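Local atomic coordinates of uncharacterized protein (Pseudomonas aeruginosa PAO1, PDB entry 6TCB), a protein that is of unknown function but binds calcium ions. Residues P23-V28 against R75-L80. Sequence-based numbering, arbitrary orientation.
Sequences PYWCDV and RARARL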
loop_
_atom_site.group_PDB
_atom_site.type_symbol
_atom_site.label_atom_id
_atom_site.label_comp_id
_atom_site.label_asym_id
_atom_site.label_seq_id
_atom_site.Cartn_x
_atom_site.Cartn_y
_atom_site.Cartn_z
ATOM N N PRO A 23 1.177 13.361 2.587
ATOM C CA PRO A 23 0.870 12.016 3.082
ATOM C C PRO A 23 0.912 11.968 4.604
ATOM O O PRO A 23 1.570 12.782 5.260
ATOM C CB PRO A 23 1.979 11.159 2.471
ATOM C CG PRO A 23 3.138 12.104 2.371
ATOM C CD PRO A 23 2.559 13.466 2.078
ATOM N N TYR A 24 0.202 10.982 5.162
ATOM C CA TYR A 24 0.172 10.720 6.602
ATOM C C TYR A 24 0.907 9.413 6.887
ATOM O O TYR A 24 0.357 8.318 6.702
ATOM C CB TYR A 24 -1.256 10.648 7.121
ATOM C CG TYR A 24 -1.405 10.419 8.612
ATOM C CD1 TYR A 24 -0.465 10.884 9.526
ATOM C CD2 TYR A 24 -2.514 9.741 9.115
ATOM C CE1 TYR A 24 -0.635 10.682 10.888
ATOM C CE2 TYR A 24 -2.699 9.550 10.478
ATOM C CZ TYR A 24 -1.753 10.026 11.355
ATOM O OH TYR A 24 -1.921 9.836 12.701
ATOM N N TRP A 25 2.157 9.536 7.331
ATOM C CA TRP A 25 2.941 8.386 7.764
ATOM C C TRP A 25 2.486 8.017 9.165
ATOM O O TRP A 25 2.592 8.831 10.092
ATOM C CB TRP A 25 4.427 8.742 7.759
ATOM C CG TRP A 25 4.944 9.167 6.413
ATOM C CD1 TRP A 25 5.032 10.433 5.945
ATOM C CD2 TRP A 25 5.485 8.323 5.375
ATOM N NE1 TRP A 25 5.558 10.440 4.690
ATOM C CE2 TRP A 25 5.851 9.158 4.312
ATOM C CE3 TRP A 25 5.671 6.943 5.243
ATOM C CZ2 TRP A 25 6.399 8.670 3.128
ATOM C CZ3 TRP A 25 6.213 6.455 4.068
ATOM C CH2 TRP A 25 6.571 7.314 3.023
ATOM N N CYS A 26 1.963 6.812 9.331
ATOM C CA CYS A 26 1.391 6.428 10.617
ATOM C C CYS A 26 1.448 4.924 10.741
ATOM O O CYS A 26 0.836 4.222 9.932
ATOM C CB CYS A 26 -0.053 6.895 10.706
ATOM S SG CYS A 26 -0.902 6.415 12.227
ATOM N N ASP A 27 2.140 4.431 11.772
ATOM C CA ASP A 27 2.331 3.000 11.974
ATOM C C ASP A 27 1.769 2.517 13.309
ATOM O O ASP A 27 2.134 1.431 13.770
ATOM C CB ASP A 27 3.811 2.623 11.826
ATOM C CG ASP A 27 4.680 3.164 12.954
ATOM O OD1 ASP A 27 4.178 3.911 13.819
ATOM O OD2 ASP A 27 5.884 2.830 12.974
ATOM N N VAL A 28 0.854 3.280 13.915
ATOM C CA VAL A 28 0.380 2.968 15.264
ATOM C C VAL A 28 -0.556 1.765 15.284
ATOM O O VAL A 28 -0.683 1.099 16.317
ATOM C CB VAL A 28 -0.292 4.199 15.904
ATOM C CG1 VAL A 28 -1.603 4.496 15.216
ATOM C CG2 VAL A 28 -0.495 3.970 17.401
ATOM N N ARG A 75 12.400 5.815 0.625
ATOM C CA ARG A 75 13.795 5.385 0.513
ATOM C C ARG A 75 14.687 6.221 1.422
ATOM O O ARG A 75 15.557 5.690 2.125
ATOM C CB ARG A 75 14.256 5.483 -0.946
ATOM C CG ARG A 75 13.464 4.595 -1.891
ATOM C CD ARG A 75 14.004 4.631 -3.308
ATOM N NE ARG A 75 13.231 3.763 -4.192
ATOM C CZ ARG A 75 12.489 4.177 -5.217
ATOM N NH1 ARG A 75 12.399 5.468 -5.525
ATOM N NH2 ARG A 75 11.840 3.280 -5.949
ATOM N N ALA A 76 14.466 7.528 1.441
ATOM C CA ALA A 76 15.239 8.397 2.318
ATOM C C ALA A 76 14.894 8.166 3.781
ATOM O O ALA A 76 15.785 8.139 4.637
ATOM C CB ALA A 76 14.981 9.859 1.948
ATOM N N ARG A 77 13.605 8.023 4.090
ATOM C CA ARG A 77 13.185 7.712 5.450
ATOM C C ARG A 77 13.871 6.452 5.961
ATOM O O ARG A 77 14.277 6.390 7.125
ATOM C CB ARG A 77 11.663 7.533 5.467
ATOM C CG ARG A 77 10.863 8.814 5.288
ATOM C CD ARG A 77 9.401 8.543 5.044
ATOM N NE ARG A 77 8.786 7.754 6.109
ATOM C CZ ARG A 77 8.263 8.256 7.223
ATOM N NH1 ARG A 77 8.295 9.559 7.452
ATOM N NH2 ARG A 77 7.706 7.444 8.110
ATOM N N ALA A 78 14.008 5.435 5.106
ATOM C CA ALA A 78 14.618 4.191 5.558
ATOM C C ALA A 78 16.077 4.409 5.934
ATOM O O ALA A 78 16.539 3.907 6.965
ATOM C CB ALA A 78 14.489 3.105 4.491
ATOM N N ARG A 79 16.823 5.141 5.111
ATOM C CA ARG A 79 18.217 5.406 5.449
ATOM C C ARG A 79 18.321 6.185 6.755
ATOM O O ARG A 79 19.207 5.914 7.578
ATOM C CB ARG A 79 18.887 6.169 4.307
ATOM C CG ARG A 79 18.983 5.391 2.997
ATOM C CD ARG A 79 19.617 4.024 3.212
ATOM N NE ARG A 79 20.069 3.411 1.967
ATOM C CZ ARG A 79 20.623 2.205 1.886
ATOM N NH1 ARG A 79 20.788 1.473 2.980
ATOM N NH2 ARG A 79 21.008 1.728 0.710
ATOM N N LEU A 80 17.443 7.166 6.965
ATOM C CA LEU A 80 17.523 7.988 8.164
ATOM C C LEU A 80 17.076 7.228 9.399
ATOM O O LEU A 80 17.673 7.384 10.473
ATOM C CB LEU A 80 16.703 9.254 7.938
ATOM C CG LEU A 80 17.330 10.174 6.882
ATOM C CD1 LEU A 80 16.307 11.221 6.466
ATOM C CD2 LEU A 80 18.597 10.823 7.390
#
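The guanidinium of Arg77, laid flat over the indole of Trp25, is gripped at two of its nitrogens from outside the two segments: NE forms a salt bridge with Asp57 OD2, and NH1 donates a hydrogen bond to Pro91 O. NH2 makes a weak, long ion pair with Glu87 OE1, and the like-charged Arg81 NH1 is close by. No hydrogen bond joins the two segments; face-to-face stacking and a CH-pi contact make up the contact. The two planes lie 12° apart, and Arg77 NE sits 3.3 Å from Trp25 CE3. Arg77 CZ comes equally close to Trp25 CD2 at the ring fusion, and stands 3.7 Å from the centroid of the Trp25 five-membered ring, a cation-pi contact over the face. The six-membered ring receives the aliphatic end of the same arm, with Arg77 CD 3.5 Å from its centroid and 11° off the ring normal, a CH-pi contact. Farther along the guanidinium, NH1 of Arg77 lies over Trp25 CG, while NH2 of Arg77 reaches Trp25 CB at 3.5 Å. A bend at chi3 (57°) turns the end of the long chain so that CD and the guanidinium spread over both rings. NE1 of Trp25 donates to Val92 O, and Val70, Thr73 and Ala74 of helix 67-82 pack against the indole. Asp57, which also touches the Trp25 side chain, would offset part of the positive charge that Arg77 carries. With the backbones 10.5 Å apart at Trp25 CA and Arg77 CA, these two side chains bridge the gap between edge strand 24-25 and helix 67-82, a cation-pi stack joining sheet to helix beside the C-terminal segment in this small alpha-plus-beta fold.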